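Local coordinates for protein auracyanin-A (Chloroflexus aurantiacus, PDB 2AAN) that is a blue copper electron-transfer protein that probably serves as a soluble electron acceptor for the membrane-embedded alternative complex III, at residues A[18-23]-A[44-49]; A[34-39]-A[133-138]; A[23-28]-A[50-55]; A[84-89]-A[98-103]. All blocks are in the same frame, centred on the assembly; numbering follows the deposited sequence.

Contact 1: A[18-23]-A[44-49]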
loop_
_atom_site.group_PDB
_atom_site.type_symbol
_atom_site.label_atom_id
_atom_site.label_comp_id
_atom_site.label_asym_id
_atom_site.label_seq_id
_atom_site.Cartn_x
_atom_site.Cartn_y
_atom_site.Cartn_z
ATOM N N PRO A 18 -1.663 8.418 -18.205
ATOM C CA PRO A 18 -2.094 8.263 -16.822
ATOM C C PRO A 18 -3.334 7.372 -16.638
ATOM O O PRO A 18 -4.327 7.494 -17.377
ATOM C CB PRO A 18 -2.399 9.691 -16.390
ATOM C CG PRO A 18 -1.653 10.540 -17.320
ATOM C CD PRO A 18 -1.674 9.818 -18.623
ATOM N N VAL A 19 -3.268 6.506 -15.636
ATOM C CA VAL A 19 -4.349 5.595 -15.304
ATOM C C VAL A 19 -4.651 5.597 -13.820
ATOM O O VAL A 19 -3.809 5.951 -12.978
ATOM C CB VAL A 19 -4.024 4.156 -15.692
ATOM C CG1 VAL A 19 -3.885 4.037 -17.189
ATOM C CG2 VAL A 19 -2.764 3.626 -14.916
ATOM N N THR A 20 -5.880 5.255 -13.501
ATOM C CA THR A 20 -6.241 5.005 -12.139
ATOM C C THR A 20 -6.351 3.492 -12.009
ATOM O O THR A 20 -6.890 2.820 -12.874
ATOM C CB THR A 20 -7.570 5.657 -11.738
ATOM O OG1 THR A 20 -7.428 7.081 -11.738
ATOM C CG2 THR A 20 -7.999 5.209 -10.346
ATOM N N ILE A 21 -5.836 2.966 -10.924
ATOM C CA ILE A 21 -6.057 1.573 -10.580
ATOM C C ILE A 21 -6.909 1.555 -9.312
ATOM O O ILE A 21 -6.552 2.155 -8.291
ATOM C CB ILE A 21 -4.759 0.827 -10.351
ATOM C CG1 ILE A 21 -3.982 0.723 -11.652
ATOM C CG2 ILE A 21 -5.057 -0.564 -9.797
ATOM C CD1 ILE A 21 -2.576 0.266 -11.436
ATOM N N GLU A 22 -8.056 0.886 -9.399
ATOM C CA GLU A 22 -8.965 0.762 -8.265
ATOM C C GLU A 22 -8.521 -0.423 -7.436
ATOM O O GLU A 22 -8.242 -1.476 -7.966
ATOM C CB GLU A 22 -10.387 0.486 -8.722
ATOM C CG GLU A 22 -10.858 1.277 -9.893
ATOM C CD GLU A 22 -11.339 2.627 -9.518
ATOM O OE1 GLU A 22 -11.703 3.369 -10.453
ATOM O OE2 GLU A 22 -11.373 2.957 -8.312
ATOM N N ILE A 23 -8.459 -0.254 -6.130
ATOM C CA ILE A 23 -8.189 -1.397 -5.264
ATOM C C ILE A 23 -8.869 -1.140 -3.963
ATOM O O ILE A 23 -9.127 0.007 -3.617
ATOM C CB ILE A 23 -6.662 -1.654 -5.092
ATOM C CG1 ILE A 23 -6.392 -2.933 -4.312
ATOM C CG2 ILE A 23 -5.961 -0.432 -4.483
ATOM C CD1 ILE A 23 -4.953 -3.365 -4.354
ATOM N N THR A 44 2.292 7.205 -15.053
ATOM C CA THR A 44 1.583 7.874 -13.960
ATOM C C THR A 44 0.393 7.006 -13.541
ATOM O O THR A 44 -0.537 6.765 -14.340
ATOM C CB THR A 44 1.089 9.319 -14.319
ATOM O OG1 THR A 44 2.196 10.126 -14.716
ATOM C CG2 THR A 44 0.425 9.988 -13.117
ATOM N N VAL A 45 0.464 6.535 -12.294
ATOM C CA VAL A 45 -0.505 5.638 -11.671
ATOM C C VAL A 45 -1.151 6.353 -10.487
ATOM O O VAL A 45 -0.447 6.871 -9.615
ATOM C CB VAL A 45 0.171 4.352 -11.100
ATOM C CG1 VAL A 45 -0.928 3.366 -10.530
ATOM C CG2 VAL A 45 1.037 3.686 -12.140
ATOM N N THR A 46 -2.479 6.456 -10.507
ATOM C CA THR A 46 -3.242 6.876 -9.353
ATOM C C THR A 46 -3.867 5.597 -8.766
ATOM O O THR A 46 -4.634 4.911 -9.424
ATOM C CB THR A 46 -4.329 7.940 -9.694
ATOM O OG1 THR A 46 -3.708 9.131 -10.239
ATOM C CG2 THR A 46 -5.123 8.311 -8.421
ATOM N N ILE A 47 -3.479 5.259 -7.552
ATOM C CA ILE A 47 -4.156 4.210 -6.787
ATOM C C ILE A 47 -5.302 4.847 -6.014
ATOM O O ILE A 47 -5.113 5.813 -5.273
ATOM C CB ILE A 47 -3.173 3.488 -5.821
ATOM C CG1 ILE A 47 -2.072 2.765 -6.612
ATOM C CG2 ILE A 47 -3.949 2.562 -4.881
ATOM C CD1 ILE A 47 -2.495 1.512 -7.252
ATOM N N ARG A 48 -6.493 4.372 -6.292
ATOM C CA ARG A 48 -7.675 4.771 -5.582
ATOM C C ARG A 48 -8.071 3.592 -4.697
ATOM O O ARG A 48 -8.597 2.591 -5.159
ATOM C CB ARG A 48 -8.769 5.134 -6.573
ATOM C CG ARG A 48 -10.049 5.670 -5.934
ATOM C CD ARG A 48 -11.040 6.150 -6.997
ATOM N NE ARG A 48 -12.347 6.448 -6.419
ATOM C CZ ARG A 48 -12.675 7.587 -5.802
ATOM N NH1 ARG A 48 -11.796 8.589 -5.675
ATOM N NH2 ARG A 48 -13.903 7.730 -5.304
ATOM N N PHE A 49 -7.765 3.717 -3.417
ATOM C CA PHE A 49 -7.930 2.655 -2.461
ATOM C C PHE A 49 -9.191 2.882 -1.684
ATOM O O PHE A 49 -9.352 3.892 -1.028
ATOM C CB PHE A 49 -6.728 2.633 -1.540
ATOM C CG PHE A 49 -6.806 1.623 -0.453
ATOM C CD1 PHE A 49 -7.089 0.311 -0.715
ATOM C CD2 PHE A 49 -6.574 1.996 0.867
ATOM C CE1 PHE A 49 -7.116 -0.645 0.289
ATOM C CE2 PHE A 49 -6.628 1.051 1.882
ATOM C CZ PHE A 49 -6.930 -0.291 1.576
HETATM O O HOH W 1 -3.270 8.898 -12.904
HETATM O O HOH W 2 -11.295 1.837 -5.608
#
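V19 to I23 runs parallel to V45 to F49 in one-to-one register, with the two strand axes turned 27° from each other and five backbone hydrogen bonds zipping them together. V19 and I21 each give their N-H and receive with their C=O; T46 and R48 do the same from the other strand. The shortest of the five joins I21 N to T46 O at 2.7 Å.

On one face the side chains are aliphatic or aromatic. I21 carries CG1 anti to its carbonyl carbon (chi1 -67°), and CD1 at the end of that branch meets V45 CG1 at 3.6 Å. The longer branch of I47 is bent at chi2 (-76°), which lays its CD1 against I21 CB at 3.9 Å. Farther along, I23 CG2 touches I47 CG2 at 3.6 Å and also reaches the CD1 rim atom of the F49 ring. This is one face of the cupredoxin beta-sandwich core: I21, V45 and I47 pack on L37 and V39 of the facing sheet, while the F49 side chain comes within about 3 Å of that of the copper ligand H58.

T20, E22, T46 and R48 occupy the other face. T20 CG2 lies 3.9 Å from R48 CB. E22 and R48 run side by side, but E22 OE2 rests against the aliphatic R48 CD at 3.5 Å, and carboxylate and guanidinium are nearly perpendicular, too far apart for a salt bridge. One water bridges V19 O and T46 OG1, the hydroxyl also bonding to T110; another lies between E22 OE2 and R48 O.

Contact 2: A[34-39]-A[133-138]. With SO4 (sulfate ion), chain D.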
loop_
_atom_site.group_PDB
_atom_site.type_symbol
_atom_site.label_atom_id
_atom_site.label_comp_id
_atom_site.label_asym_id
_atom_site.label_seq_id
_atom_site.Cartn_x
_atom_site.Cartn_y
_atom_site.Cartn_z
ATOM N N LYS A 34 -7.343 -7.108 -4.654
ATOM C CA LYS A 34 -6.507 -7.446 -5.773
ATOM C C LYS A 34 -5.117 -7.742 -5.184
ATOM O O LYS A 34 -4.552 -6.940 -4.396
ATOM C CB LYS A 34 -6.408 -6.279 -6.777
ATOM C CG LYS A 34 -7.741 -5.748 -7.308
ATOM C CD LYS A 34 -7.530 -4.749 -8.423
ATOM C CE LYS A 34 -8.823 -4.262 -9.048
ATOM N NZ LYS A 34 -8.475 -3.177 -10.056
ATOM N N THR A 35 -4.564 -8.877 -5.582
ATOM C CA THR A 35 -3.253 -9.295 -5.091
ATOM C C THR A 35 -2.198 -9.104 -6.150
ATOM O O THR A 35 -1.012 -9.317 -5.887
ATOM C CB THR A 35 -3.183 -10.768 -4.621
ATOM O OG1 THR A 35 -3.617 -11.655 -5.661
ATOM C CG2 THR A 35 -3.968 -10.952 -3.361
ATOM N N GLU A 36 -2.619 -8.644 -7.309
ATOM C CA GLU A 36 -1.654 -8.131 -8.209
ATOM C C GLU A 36 -2.101 -7.090 -9.210
ATOM O O GLU A 36 -3.214 -7.116 -9.706
ATOM C CB GLU A 36 -0.893 -9.257 -8.847
ATOM C CG GLU A 36 -1.525 -9.737 -10.086
ATOM C CD GLU A 36 -0.535 -9.850 -11.206
ATOM O OE1 GLU A 36 0.594 -10.285 -10.944
ATOM O OE2 GLU A 36 -0.916 -9.529 -12.346
ATOM N N LEU A 37 -1.190 -6.165 -9.444
ATOM C CA LEU A 37 -1.381 -5.015 -10.333
ATOM C C LEU A 37 -0.232 -4.964 -11.304
ATOM O O LEU A 37 0.877 -5.311 -10.943
ATOM C CB LEU A 37 -1.402 -3.729 -9.517
ATOM C CG LEU A 37 -2.385 -3.671 -8.353
ATOM C CD1 LEU A 37 -2.211 -2.372 -7.559
ATOM C CD2 LEU A 37 -3.838 -3.840 -8.823
ATOM N N THR A 38 -0.513 -4.595 -12.551
ATOM C CA THR A 38 0.507 -4.486 -13.566
ATOM C C THR A 38 0.423 -3.107 -14.168
ATOM O O THR A 38 -0.658 -2.652 -14.520
ATOM C CB THR A 38 0.325 -5.509 -14.682
ATOM O OG1 THR A 38 0.340 -6.817 -14.124
ATOM C CG2 THR A 38 1.473 -5.405 -15.679
ATOM N N VAL A 39 1.572 -2.440 -14.227
ATOM C CA VAL A 39 1.680 -1.124 -14.832
ATOM C C VAL A 39 2.951 -1.132 -15.676
ATOM O O VAL A 39 3.704 -2.115 -15.647
ATOM C CB VAL A 39 1.713 0.011 -13.777
ATOM C CG1 VAL A 39 0.377 0.050 -12.999
ATOM C CG2 VAL A 39 2.889 -0.135 -12.810
ATOM N N GLN A 133 -1.064 -8.144 1.836
ATOM C CA GLN A 133 -0.015 -7.812 0.894
ATOM C C GLN A 133 -0.385 -8.222 -0.521
ATOM O O GLN A 133 -1.246 -9.081 -0.749
ATOM C CB GLN A 133 1.313 -8.476 1.293
ATOM C CG GLN A 133 1.264 -9.990 1.411
ATOM C CD GLN A 133 2.628 -10.612 1.505
ATOM O OE1 GLN A 133 3.413 -10.584 0.537
ATOM N NE2 GLN A 133 2.929 -11.210 2.677
ATOM N N GLY A 134 0.288 -7.592 -1.464
ATOM C CA GLY A 134 0.171 -7.943 -2.848
ATOM C C GLY A 134 1.426 -7.561 -3.608
ATOM O O GLY A 134 2.449 -7.201 -3.008
ATOM N N LYS A 135 1.321 -7.644 -4.928
ATOM C CA LYS A 135 2.455 -7.480 -5.823
ATOM C C LYS A 135 2.138 -6.490 -6.958
ATOM O O LYS A 135 1.117 -6.621 -7.598
ATOM C CB LYS A 135 2.741 -8.855 -6.424
ATOM C CG LYS A 135 3.947 -9.006 -7.282
ATOM C CD LYS A 135 4.147 -10.485 -7.628
ATOM C CE LYS A 135 3.227 -10.934 -8.778
ATOM N NZ LYS A 135 3.389 -12.411 -9.094
ATOM N N LEU A 136 3.022 -5.519 -7.176
ATOM C CA LEU A 136 2.939 -4.606 -8.313
ATOM C C LEU A 136 3.967 -5.084 -9.361
ATOM O O LEU A 136 5.149 -5.152 -9.072
ATOM C CB LEU A 136 3.258 -3.174 -7.890
ATOM C CG LEU A 136 3.297 -2.208 -9.073
ATOM C CD1 LEU A 136 1.881 -1.923 -9.561
ATOM C CD2 LEU A 136 4.005 -0.912 -8.711
ATOM N N VAL A 137 3.488 -5.408 -10.557
ATOM C CA VAL A 137 4.350 -5.787 -11.679
ATOM C C VAL A 137 4.525 -4.585 -12.585
ATOM O O VAL A 137 3.543 -4.048 -13.110
ATOM C CB VAL A 137 3.760 -6.951 -12.479
ATOM C CG1 VAL A 137 4.735 -7.393 -13.590
ATOM C CG2 VAL A 137 3.482 -8.142 -11.564
ATOM N N VAL A 138 5.767 -4.164 -12.761
ATOM C CA VAL A 138 6.075 -3.033 -13.630
ATOM C C VAL A 138 6.859 -3.581 -14.813
ATOM O O VAL A 138 7.913 -4.213 -14.617
ATOM C CB VAL A 138 6.895 -1.972 -12.896
ATOM C CG1 VAL A 138 7.055 -0.729 -13.787
ATOM C CG2 VAL A 138 6.230 -1.593 -11.602
HETATM S S SO4 D . 6.485 -12.716 -10.475
HETATM O O1 SO4 D . 6.171 -12.536 -9.077
HETATM O O2 SO4 D . 7.924 -12.936 -10.611
HETATM O O3 SO4 D . 6.088 -11.566 -11.285
HETATM O O4 SO4 D . 5.762 -13.891 -10.959
#
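L37 and L136 meet on the buried face of two parallel strands, L37 CB standing 3.7 Å from L136 CD1. That methyl is well used: L136 has CG anti to its backbone N (chi1 175°) and a bend at chi2, and the branch ending in CD1 leans toward the neighbouring strand. There V39 CG2 also finds it, at 3.8 Å, the two side chains crossing at about a right angle. The same V39 CG2 touches V138 CG2 equally closely. Beneath this layer lie I21, V45 and I47 of the opposing sheet. The backbone is drawn in just as firmly, V137 N giving a short, almost straight bond of 2.6 Å to L37 O.

Matters relax on the opposite face and at the start of the pairing. K135 N reaches T35 O from well above the carbonyl plane, in a more bent bond than the others. E36 and K135 lie side by side and point the same way, yet E36 OE1 approaches K135 CE at 3.5 Å and makes only a long salt bridge, 4.0 Å, to K135 NZ. The ammonium instead gives a hydrogen bond to O1 of a sulfate ion, probably from the crystallisation liquor. T38 OG1 simply rests beside V137 CB.

Greasy inside, polar outside, this parallel pair forms one edge of the second sheet of the cupredoxin sandwich, its strand 133-138 starting immediately after the copper ligand M132.

Contact 3: A[23-28]-A[50-55]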
loop_
_atom_site.group_PDB
_atom_site.type_symbol
_atom_site.label_atom_id
_atom_site.label_comp_id
_atom_site.label_asym_id
_atom_site.label_seq_id
_atom_site.Cartn_x
_atom_site.Cartn_y
_atom_site.Cartn_z
ATOM N N ILE A 23 -8.459 -0.254 -6.130
ATOM C CA ILE A 23 -8.189 -1.397 -5.264
ATOM C C ILE A 23 -8.869 -1.140 -3.963
ATOM O O ILE A 23 -9.127 0.007 -3.617
ATOM C CB ILE A 23 -6.662 -1.654 -5.092
ATOM C CG1 ILE A 23 -6.392 -2.933 -4.312
ATOM C CG2 ILE A 23 -5.961 -0.432 -4.483
ATOM C CD1 ILE A 23 -4.953 -3.365 -4.354
ATOM N N GLY A 24 -9.187 -2.205 -3.237
ATOM C CA GLY A 24 -9.845 -2.008 -1.966
ATOM C C GLY A 24 -9.467 -3.093 -1.000
ATOM O O GLY A 24 -8.657 -3.943 -1.301
ATOM N N SER A 25 -10.045 -3.030 0.181
ATOM C CA SER A 25 -9.962 -4.136 1.106
ATOM C C SER A 25 -10.945 -5.213 0.605
ATOM O O SER A 25 -11.964 -4.927 -0.006
ATOM C CB SER A 25 -10.284 -3.698 2.508
ATOM O OG SER A 25 -11.658 -3.411 2.672
ATOM N N LYS A 26 -10.640 -6.456 0.904
ATOM C CA LYS A 26 -11.554 -7.550 0.591
ATOM C C LYS A 26 -12.569 -7.557 1.724
ATOM O O LYS A 26 -12.452 -8.301 2.684
ATOM C CB LYS A 26 -10.786 -8.841 0.484
ATOM C CG LYS A 26 -11.642 -9.998 -0.023
ATOM C CD LYS A 26 -11.003 -11.331 0.243
ATOM C CE LYS A 26 -12.013 -12.465 0.086
ATOM N NZ LYS A 26 -12.464 -12.517 -1.320
ATOM N N GLY A 27 -13.538 -6.655 1.638
ATOM C CA GLY A 27 -14.571 -6.520 2.688
ATOM C C GLY A 27 -13.958 -6.302 4.056
ATOM O O GLY A 27 -13.165 -5.379 4.252
ATOM N N GLU A 28 -14.305 -7.169 4.991
ATOM C CA GLU A 28 -13.832 -7.077 6.355
ATOM C C GLU A 28 -12.524 -7.839 6.599
ATOM O O GLU A 28 -11.988 -7.809 7.697
ATOM C CB GLU A 28 -14.908 -7.588 7.308
ATOM C CG GLU A 28 -16.177 -6.797 7.247
ATOM C CD GLU A 28 -16.013 -5.371 7.697
ATOM O OE1 GLU A 28 -16.882 -4.555 7.310
ATOM O OE2 GLU A 28 -15.020 -5.055 8.418
ATOM N N LYS A 50 -10.094 1.932 -1.813
ATOM C CA LYS A 50 -11.385 2.006 -1.189
ATOM C C LYS A 50 -11.400 1.064 0.004
ATOM O O LYS A 50 -11.243 -0.167 -0.128
ATOM C CB LYS A 50 -12.464 1.592 -2.173
ATOM C CG LYS A 50 -13.882 1.792 -1.657
ATOM C CD LYS A 50 -14.881 1.275 -2.706
ATOM C CE LYS A 50 -16.332 1.649 -2.367
ATOM N NZ LYS A 50 -16.638 1.524 -0.910
ATOM N N ASN A 51 -11.579 1.640 1.180
ATOM C CA ASN A 51 -11.764 0.831 2.373
ATOM C C ASN A 51 -13.178 0.309 2.414
ATOM O O ASN A 51 -14.114 1.056 2.657
ATOM C CB ASN A 51 -11.454 1.643 3.646
ATOM C CG ASN A 51 -11.346 0.773 4.856
ATOM O OD1 ASN A 51 -11.659 -0.424 4.788
ATOM N ND2 ASN A 51 -10.871 1.328 5.958
ATOM N N ASN A 52 -13.339 -0.987 2.206
ATOM C CA ASN A 52 -14.660 -1.620 2.215
ATOM C C ASN A 52 -15.075 -2.143 3.581
ATOM O O ASN A 52 -16.045 -2.878 3.697
ATOM C CB ASN A 52 -14.665 -2.756 1.188
ATOM C CG ASN A 52 -14.585 -2.231 -0.222
ATOM O OD1 ASN A 52 -15.416 -1.424 -0.611
ATOM N ND2 ASN A 52 -13.588 -2.671 -0.996
ATOM N N SER A 53 -14.312 -1.805 4.607
ATOM C CA SER A 53 -14.698 -2.122 5.982
ATOM C C SER A 53 -15.124 -0.834 6.675
ATOM O O SER A 53 -14.569 0.247 6.417
ATOM C CB SER A 53 -13.528 -2.726 6.759
ATOM O OG SER A 53 -13.832 -2.872 8.147
ATOM N N ALA A 54 -16.081 -0.977 7.579
ATOM C CA ALA A 54 -16.580 0.120 8.385
ATOM C C ALA A 54 -15.754 0.226 9.661
ATOM O O ALA A 54 -15.833 1.212 10.359
ATOM C CB ALA A 54 -18.042 -0.142 8.733
ATOM N N VAL A 55 -14.927 -0.787 9.949
ATOM C CA VAL A 55 -14.320 -0.923 11.285
ATOM C C VAL A 55 -12.801 -1.183 11.293
ATOM O O VAL A 55 -12.207 -1.491 12.331
ATOM C CB VAL A 55 -15.054 -2.039 12.061
ATOM C CG1 VAL A 55 -16.552 -1.709 12.170
ATOM C CG2 VAL A 55 -14.864 -3.409 11.400
#
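N52 turns its carboxamide so that ND2 points at S25 O, 3.0 Å away and close to the amide plane, landing on a lone pair of that carbonyl. At the other corner of the amide, N52 OD1 takes a bond from K50 NZ. The carboxylate of E28 is gripped on the syn side of OE2 by S53 OG, at a short 2.5 Å and somewhat out of plane, with V55 CG2 beside the same oxygen. N51 OD1 accepts S53 N from above its carbonyl plane, an Asx turn, while its ND2 serves Q56 O.

S25 ties the two segments together: its OG, held between backbone N and carbonyl carbon (chi1 72°), accepts from N52 N at 3.0 Å and donates to G27 O at 2.9 Å. An alanine at N52 would probably leave S25 O without its side-chain donor and K50 NZ free to swing. G24 has no side chain, and a CB there would run into K50 O and N52 ND2.

The parallel pairing of strands 19-24 and 44-50 carries on into this contact, with K50 N on I23 O and S25 N on K50 O. Beyond it the two loops stay together: N51 and S25 touch the copper ligand H58, and N51 also pairs through its backbone with E105, just ahead of strand 106-112.

Contact 4: A[84-89]-A[98-103]. With SO4 (sulfate ion), chain C.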
loop_
_atom_site.group_PDB
_atom_site.type_symbol
_atom_site.label_atom_id
_atom_site.label_comp_id
_atom_site.label_asym_id
_atom_site.label_seq_id
_atom_site.Cartn_x
_atom_site.Cartn_y
_atom_site.Cartn_z
ATOM N N ALA A 84 1.518 9.276 11.879
ATOM C CA ALA A 84 2.606 9.013 10.935
ATOM C C ALA A 84 2.239 7.909 9.955
ATOM O O ALA A 84 3.126 7.284 9.361
ATOM C CB ALA A 84 3.845 8.597 11.682
ATOM N N ASN A 85 0.940 7.638 9.827
ATOM C CA ASN A 85 0.438 6.620 8.912
ATOM C C ASN A 85 1.043 5.266 9.246
ATOM O O ASN A 85 1.247 4.457 8.363
ATOM C CB ASN A 85 0.743 7.019 7.445
ATOM C CG ASN A 85 -0.188 6.320 6.388
ATOM O OD1 ASN A 85 -1.133 5.599 6.718
ATOM N ND2 ASN A 85 0.100 6.562 5.116
ATOM N N TYR A 86 1.319 5.007 10.526
ATOM C CA TYR A 86 1.967 3.755 10.927
ATOM C C TYR A 86 3.148 3.482 10.017
ATOM O O TYR A 86 3.327 2.364 9.535
ATOM C CB TYR A 86 0.985 2.584 10.900
ATOM C CG TYR A 86 -0.180 2.759 11.857
ATOM C CD1 TYR A 86 -1.420 3.140 11.396
ATOM C CD2 TYR A 86 -0.029 2.555 13.227
ATOM C CE1 TYR A 86 -2.498 3.290 12.270
ATOM C CE2 TYR A 86 -1.108 2.708 14.118
ATOM C CZ TYR A 86 -2.341 3.086 13.610
ATOM O OH TYR A 86 -3.411 3.251 14.467
ATOM N N LEU A 87 3.963 4.506 9.792
ATOM C CA LEU A 87 5.144 4.361 8.935
ATOM C C LEU A 87 6.338 5.073 9.524
ATOM O O LEU A 87 6.186 6.022 10.286
ATOM C CB LEU A 87 4.870 4.977 7.568
ATOM C CG LEU A 87 4.071 4.156 6.575
ATOM C CD1 LEU A 87 3.864 5.044 5.363
ATOM C CD2 LEU A 87 4.786 2.881 6.197
ATOM N N PRO A 88 7.540 4.606 9.174
ATOM C CA PRO A 88 8.749 5.348 9.542
ATOM C C PRO A 88 8.920 6.624 8.728
ATOM O O PRO A 88 8.519 6.695 7.548
ATOM C CB PRO A 88 9.871 4.374 9.209
ATOM C CG PRO A 88 9.331 3.550 8.143
ATOM C CD PRO A 88 7.846 3.400 8.397
ATOM N N ALA A 89 9.538 7.613 9.369
ATOM C CA ALA A 89 9.862 8.897 8.737
ATOM C C ALA A 89 10.978 8.724 7.675
ATOM O O ALA A 89 11.087 9.507 6.748
ATOM C CB ALA A 89 10.281 9.893 9.790
ATOM N N SER A 98 -0.279 5.655 0.272
ATOM C CA SER A 98 -1.641 6.155 0.372
ATOM C C SER A 98 -1.799 6.884 1.718
ATOM O O SER A 98 -1.150 6.554 2.707
ATOM C CB SER A 98 -2.684 5.051 0.240
ATOM O OG SER A 98 -2.834 4.384 1.464
ATOM N N PRO A 99 -2.671 7.887 1.752
ATOM C CA PRO A 99 -3.119 8.356 3.036
ATOM C C PRO A 99 -3.743 7.179 3.797
ATOM O O PRO A 99 -4.108 6.170 3.192
ATOM C CB PRO A 99 -4.196 9.378 2.656
ATOM C CG PRO A 99 -3.844 9.810 1.324
ATOM C CD PRO A 99 -3.318 8.605 0.656
ATOM N N LEU A 100 -3.889 7.330 5.107
ATOM C CA LEU A 100 -4.531 6.350 5.933
ATOM C C LEU A 100 -6.020 6.386 5.723
ATOM O O LEU A 100 -6.637 7.421 5.860
ATOM C CB LEU A 100 -4.224 6.643 7.383
ATOM C CG LEU A 100 -4.558 5.634 8.471
ATOM C CD1 LEU A 100 -3.957 4.278 8.232
ATOM C CD2 LEU A 100 -4.019 6.163 9.771
ATOM N N ALA A 101 -6.618 5.246 5.421
ATOM C CA ALA A 101 -8.042 5.242 5.137
ATOM C C ALA A 101 -8.812 4.712 6.339
ATOM O O ALA A 101 -8.607 3.598 6.782
ATOM C CB ALA A 101 -8.333 4.470 3.917
ATOM N N ASN A 102 -9.694 5.547 6.878
ATOM C CA ASN A 102 -10.604 5.139 7.934
ATOM C C ASN A 102 -11.763 4.364 7.379
ATOM O O ASN A 102 -11.868 4.169 6.161
ATOM C CB ASN A 102 -11.068 6.372 8.713
ATOM C CG ASN A 102 -9.933 6.991 9.514
ATOM O OD1 ASN A 102 -9.022 6.293 9.961
ATOM N ND2 ASN A 102 -9.981 8.284 9.697
ATOM N N GLY A 103 -12.637 3.901 8.269
ATOM C CA GLY A 103 -13.818 3.127 7.866
ATOM C C GLY A 103 -14.598 3.736 6.703
ATOM O O GLY A 103 -14.900 4.926 6.713
HETATM S S SO4 C . 10.867 8.062 13.142
HETATM O O1 SO4 C . 10.731 7.876 14.575
HETATM O O2 SO4 C . 9.653 8.665 12.608
HETATM O O3 SO4 C . 11.975 8.972 12.930
HETATM O O4 SO4 C . 10.964 6.783 12.464
#
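N85 supplies the one hydrogen bond between the two loops, its ND2 giving to S98 O at 2.7 Å. The donor sits nearly in line with the carbonyl, but the hydrogen bond is bent, with an N-H...O angle of 141°, and S98 O lies slightly off the amide plane. CG of N85 stands anti to the backbone N (chi1 -158°), and from there the amide reaches S98 and L100. Its OD1 is satisfied by N59 ND2. Within the second loop S98 OG donates to P99 O at 2.8 Å and also bonds to W60 N.

Behind this lies a tight turn closed by L87 N on A84 O, whose two central residues, N85 and Y86, both have left-handed helical backbone angles. The turn belongs to the excursion between helix 67-80 and strand 94-97; the partner loop leads from that strand to 106-112, and the L100 side chain lies about 7 Å from the copper of this cupredoxin.

The remaining contacts are van der Waals. N85 and L100 slide past each other in opposite directions, with N85 OD1 3.3 Å from L100 CB and 3.5 Å from L100 CD1. An alanine at N85 would probably leave S98 O and N59 ND2 without their mates and open a gap beside L100. Y86 CE1 touches L100 CD2 more loosely, at 4.1 Å, while Y86 OH is tied to Q57 NE2.

Overall arrangement
Contacts 1 and 2 are parallel strand pairs in the two sheets of the sandwich, their centres about 12 Å apart, and they meet in the core where I21 packs on L37 and V39. Their segments alternate along the chain: 18-23, 34-39, 44-49, then 133-138 near the C-terminus. Contact 3 prolongs contact 1, shares I23 with it, and carries the pair into the loops toward the copper end. Contact 4 comes later in sequence, about 15 Å from contact 3 centre to centre, where N51 ND2 makes weak hydrogen bonds to A101 O and N102 O. Contacts 2 and 4 lie on opposite sides of the chain's centre, about 20 Å apart between centres. Contact 3 touches all three others and so connects the sandwich strands with the loop of contact 4 beside the copper.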